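Transcriptional regulator (Aquifex aeolicus, PDB 2EH3) probably binds DNA as a transcription factor of the TetR/AcrR family, with a helix-turn-helix domain joined to an all-helical C-terminal domain. Local coordinates at residues L8-E13 and K30-S35; D97-E102 and N106-K111. One frame throughout, in Å; residues are numbered along the deposited sequence.

Contact 1: residues L8-E13 and K30-S35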
# COMPACT_ATOMS: atom_id res chain seq x y z
N LEU A 8 13.72 -12.71 18.53
CA LEU A 8 12.83 -12.42 17.41
C LEU A 8 11.43 -12.02 17.88
O LEU A 8 10.83 -11.10 17.32
CB LEU A 8 12.75 -13.63 16.47
CG LEU A 8 14.01 -13.77 15.61
CD1 LEU A 8 14.08 -15.18 15.01
CD2 LEU A 8 13.99 -12.71 14.53
N GLU A 9 10.92 -12.70 18.90
CA GLU A 9 9.58 -12.40 19.40
C GLU A 9 9.49 -11.03 20.04
O GLU A 9 8.55 -10.27 19.76
CB GLU A 9 9.10 -13.50 20.36
CG GLU A 9 8.86 -14.85 19.66
CD GLU A 9 7.90 -14.71 18.48
OE1 GLU A 9 6.75 -14.24 18.70
OE2 GLU A 9 8.29 -15.07 17.35
N VAL A 10 10.48 -10.70 20.86
CA VAL A 10 10.52 -9.41 21.52
C VAL A 10 10.66 -8.29 20.49
O VAL A 10 10.02 -7.25 20.61
CB VAL A 10 11.69 -9.34 22.53
CG1 VAL A 10 11.94 -7.92 22.99
CG2 VAL A 10 11.36 -10.22 23.75
N SER A 11 11.50 -8.52 19.47
CA SER A 11 11.76 -7.49 18.44
C SER A 11 10.50 -7.26 17.60
O SER A 11 10.18 -6.12 17.25
CB SER A 11 12.95 -7.90 17.54
OG SER A 11 14.14 -8.10 18.29
N LYS A 12 9.79 -8.32 17.28
CA LYS A 12 8.55 -8.16 16.51
C LYS A 12 7.57 -7.33 17.32
O LYS A 12 6.90 -6.44 16.79
CB LYS A 12 7.92 -9.53 16.16
CG LYS A 12 8.59 -10.22 15.00
CD LYS A 12 7.84 -11.48 14.56
CE LYS A 12 8.05 -12.60 15.53
NZ LYS A 12 7.82 -13.93 14.87
N GLU A 13 7.50 -7.61 18.62
CA GLU A 13 6.60 -6.85 19.48
C GLU A 13 6.97 -5.37 19.55
O GLU A 13 6.09 -4.51 19.34
CB GLU A 13 6.59 -7.43 20.90
CG GLU A 13 5.73 -8.69 21.03
CD GLU A 13 4.31 -8.45 20.52
OE1 GLU A 13 3.74 -7.37 20.82
OE2 GLU A 13 3.78 -9.34 19.83
N LYS A 30 16.90 -5.49 26.92
CA LYS A 30 16.35 -5.20 28.25
C LYS A 30 15.02 -5.95 28.40
O LYS A 30 14.79 -6.62 29.39
CB LYS A 30 16.09 -3.70 28.40
CG LYS A 30 15.68 -3.27 29.82
CD LYS A 30 15.35 -1.76 29.88
CE LYS A 30 14.00 -1.44 29.19
NZ LYS A 30 13.98 -0.24 28.27
N ARG A 31 14.14 -5.81 27.41
CA ARG A 31 12.84 -6.47 27.47
C ARG A 31 12.97 -7.99 27.49
O ARG A 31 12.19 -8.69 28.15
CB ARG A 31 11.99 -6.02 26.27
CG ARG A 31 10.66 -6.74 26.12
CD ARG A 31 9.70 -6.39 27.24
NE ARG A 31 9.23 -5.00 27.20
CZ ARG A 31 8.26 -4.55 26.41
NH1 ARG A 31 7.63 -5.36 25.58
NH2 ARG A 31 7.90 -3.26 26.46
N ALA A 32 13.97 -8.51 26.79
CA ALA A 32 14.21 -9.95 26.75
C ALA A 32 15.04 -10.47 27.93
O ALA A 32 15.25 -11.68 28.05
CB ALA A 32 14.93 -10.30 25.46
N ASN A 33 15.52 -9.56 28.79
CA ASN A 33 16.36 -9.94 29.93
C ASN A 33 17.60 -10.72 29.45
O ASN A 33 17.97 -11.78 29.98
CB ASN A 33 15.57 -10.77 30.96
CG ASN A 33 16.30 -10.90 32.29
OD1 ASN A 33 17.09 -10.03 32.67
ND2 ASN A 33 16.05 -12.00 33.00
N LEU A 34 18.26 -10.17 28.44
CA LEU A 34 19.45 -10.76 27.86
C LEU A 34 20.56 -9.74 27.79
O LEU A 34 20.34 -8.53 27.87
CB LEU A 34 19.16 -11.24 26.43
CG LEU A 34 18.21 -12.42 26.29
CD1 LEU A 34 17.86 -12.57 24.81
CD2 LEU A 34 18.89 -13.70 26.79
N SER A 35 21.79 -10.25 27.63
CA SER A 35 22.95 -9.40 27.49
C SER A 35 23.08 -8.98 26.04
O SER A 35 22.51 -9.61 25.15
CB SER A 35 24.22 -10.17 27.84
OG SER A 35 24.39 -11.26 26.92

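Contact 2: residues D97-E102 and N106-K111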
# COMPACT_ATOMS: atom_id res chain seq x y z
N ASP A 97 7.79 -0.28 8.27
CA ASP A 97 9.23 -0.27 8.43
C ASP A 97 10.03 -0.61 7.16
O ASP A 97 11.22 -0.26 7.07
CB ASP A 97 9.64 -1.21 9.56
CG ASP A 97 9.11 -0.75 10.89
OD1 ASP A 97 9.35 0.41 11.27
OD2 ASP A 97 8.44 -1.57 11.54
N LEU A 98 9.41 -1.28 6.18
CA LEU A 98 10.13 -1.59 4.96
C LEU A 98 9.66 -0.77 3.76
O LEU A 98 10.47 -0.05 3.20
CB LEU A 98 10.14 -3.10 4.67
CG LEU A 98 11.05 -3.94 5.60
CD1 LEU A 98 10.34 -4.34 6.87
CD2 LEU A 98 11.51 -5.20 4.84
N LEU A 99 8.39 -0.86 3.37
CA LEU A 99 7.94 -0.06 2.23
C LEU A 99 8.18 1.42 2.49
O LEU A 99 8.70 2.14 1.63
CB LEU A 99 6.45 -0.30 1.94
CG LEU A 99 5.86 0.70 0.92
CD1 LEU A 99 6.58 0.51 -0.42
CD2 LEU A 99 4.33 0.46 0.74
N CYS A 100 7.84 1.87 3.69
CA CYS A 100 7.96 3.29 4.05
C CYS A 100 9.38 3.78 4.21
O CYS A 100 9.64 4.98 4.20
CB CYS A 100 7.14 3.54 5.33
SG CYS A 100 5.36 3.36 5.07
N SER A 101 10.33 2.85 4.29
CA SER A 101 11.73 3.25 4.46
C SER A 101 12.38 3.50 3.12
O SER A 101 11.83 3.13 2.10
CB SER A 101 12.49 2.11 5.14
OG SER A 101 12.80 1.10 4.17
N GLU A 102 13.52 4.19 3.10
CA GLU A 102 14.20 4.29 1.82
C GLU A 102 15.16 3.08 1.72
O GLU A 102 15.26 2.43 0.67
CB GLU A 102 15.03 5.58 1.72
CG GLU A 102 14.22 6.83 1.64
CD GLU A 102 13.51 6.98 0.31
OE1 GLU A 102 13.86 6.28 -0.67
OE2 GLU A 102 12.61 7.84 0.25
N ASN A 106 13.49 -1.91 -1.17
CA ASN A 106 13.76 -2.97 -2.13
C ASN A 106 13.36 -4.35 -1.59
O ASN A 106 12.96 -5.22 -2.38
CB ASN A 106 15.25 -2.98 -2.49
CG ASN A 106 16.12 -3.38 -1.31
OD1 ASN A 106 16.26 -2.63 -0.32
ND2 ASN A 106 16.69 -4.58 -1.39
N ILE A 107 13.47 -4.57 -0.28
CA ILE A 107 13.10 -5.87 0.29
C ILE A 107 11.61 -6.07 0.20
O ILE A 107 11.13 -7.17 -0.13
CB ILE A 107 13.55 -5.96 1.77
CG1 ILE A 107 15.06 -5.80 1.83
CG2 ILE A 107 13.09 -7.30 2.41
CD1 ILE A 107 15.62 -5.61 3.24
N TYR A 108 10.85 -5.02 0.52
CA TYR A 108 9.40 -5.06 0.46
C TYR A 108 9.03 -5.51 -0.94
O TYR A 108 8.29 -6.49 -1.11
CB TYR A 108 8.81 -3.67 0.70
CG TYR A 108 7.32 -3.58 0.50
CD1 TYR A 108 6.43 -3.90 1.54
CD2 TYR A 108 6.78 -3.14 -0.70
CE1 TYR A 108 5.05 -3.77 1.37
CE2 TYR A 108 5.41 -3.02 -0.89
CZ TYR A 108 4.54 -3.33 0.16
OH TYR A 108 3.19 -3.15 -0.03
N PHE A 109 9.55 -4.83 -1.94
CA PHE A 109 9.20 -5.23 -3.30
C PHE A 109 9.73 -6.60 -3.73
O PHE A 109 9.07 -7.30 -4.51
CB PHE A 109 9.59 -4.13 -4.30
CG PHE A 109 8.67 -2.94 -4.25
CD1 PHE A 109 7.31 -3.10 -4.53
CD2 PHE A 109 9.15 -1.68 -3.89
CE1 PHE A 109 6.42 -2.02 -4.43
CE2 PHE A 109 8.26 -0.57 -3.79
CZ PHE A 109 6.89 -0.75 -4.06
N GLU A 110 10.89 -6.99 -3.21
CA GLU A 110 11.45 -8.29 -3.58
C GLU A 110 10.53 -9.41 -3.11
O GLU A 110 10.23 -10.35 -3.87
CB GLU A 110 12.85 -8.45 -2.96
CG GLU A 110 13.95 -7.76 -3.77
CD GLU A 110 15.22 -7.48 -2.97
OE1 GLU A 110 15.46 -8.17 -1.95
OE2 GLU A 110 15.99 -6.56 -3.37
N LYS A 111 10.05 -9.31 -1.89
CA LYS A 111 9.18 -10.32 -1.31
C LYS A 111 7.83 -10.38 -1.98
O LYS A 111 7.28 -11.47 -2.17
CB LYS A 111 9.00 -10.07 0.19
CG LYS A 111 10.28 -10.22 0.97
CD LYS A 111 11.04 -11.51 0.60
CE LYS A 111 12.20 -11.72 1.57
NZ LYS A 111 13.04 -12.90 1.25
O HOH W 1 15.67 0.07 -0.89

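Contact 1: residues L8-E13 and K30-S35
V10 on helix 3-18 faces A32 in the last turn of helix 25-32, their CA atoms 6.4 Å apart, the nearest backbone approach between residues 8-13 and 30-35. The contact is small and purely apolar, and V10 makes every close contact from residues 8-13. Its two methyls divide the work. V10 CG1, set anti to the backbone N (chi1 167°), reaches the aliphatic root of R31 and lies 3.6 Å from R31 CG, with R31 CB just behind. V10 CG2 turns to the other neighbour, resting 4.0 Å from A32 CB. The R31 chain bends at both chi2 and chi3, and its guanidinium ends 6.5 Å from E13, measured from R31 NH1 to E13 OE1; E13 OE1 also makes a long, weak ion pair with K89. With V10 reduced to an alanine, both methyls would be missing, and R31 CG and A32 CB are likely to be left facing a gap. On another side of helix 3-18, K12 NZ forms a salt bridge of 2.8 Å with E9 OE2 one turn back, while L8 and S11 pack on helix 46-67. Just past A32 the chain turns away through N33, whose positive phi (57°) closes a Schellman motif, and S35 then caps helix 36-42 through A38 N. R6 adds a polar tie, donating from its guanidinium to A32 O. This is the three-helix, homeodomain-like bundle of TetR regulators, in which helix 3-18 backs the predicted helix-turn-helix and V10 meets its first helix close to the turn.

Contact 2: residues D97-E102 and N106-K111
L99 lies across one face of the Y108 ring, filling the hollow bounded by that face and the F109 ring, where the backbones of helix 88-99 and helix 105-126 come within 5.5 Å, L99 CA to Y108 CA. L99 CB sits almost over the ring centre, 3.6 Å from the centroid of the Y108 ring and 10° off the normal, a CH-pi contact. With CG anti to the backbone N (chi1 170°), the branch continues over the ring: L99 CD1 rests 3.7 Å from Y108 CE2, and L99 CD2 covers the CZ end. L99 CD1 also reaches the F109 ring obliquely, 3.9 Å from F109 CZ, and so wedges against both aromatics. The two helices form a tight helical hairpin in the TetR-type C-terminal domain. At the hairpin's other flank L98 is the bump: L98 CD2 presses on the I107 branch at CB and CG2, 3.6 Å from I107 CG2, the two side chains crossing at an angle, while helix 46-67 packs on L98 through I50 and I54. Around the bend, S101 N and S101 OG both donate to L98 O, and a water joins E102 O to N106 N. C100 forms a disulfide with C100 of the second subunit, whose H148 meets the F109 ring edge-to-face, while Y108 OH bonds to R143 of its own chain.

How the contacts relate
The contacts follow one another along the chain, contact 1 closing before contact 2 opens, and belong to different domains: the N-terminal helix-turn-helix domain and the C-terminal one. Their centres lie 23 Å apart, and their nearest atoms, about 7 Å apart, do not touch. They share no helix, yet helix 46-67 packs against both: residues 8-13 rest on L49, I53 and R56, and L98 on the interleaved I50 and I54, with K111 a little further on at H58. D97 also reaches back to Y20, just beyond helix 3-18. Contact 2 borders the second subunit, whereas contact 1 has no neighbour there, consistent with a division between a DNA-binding part and a dimerising part.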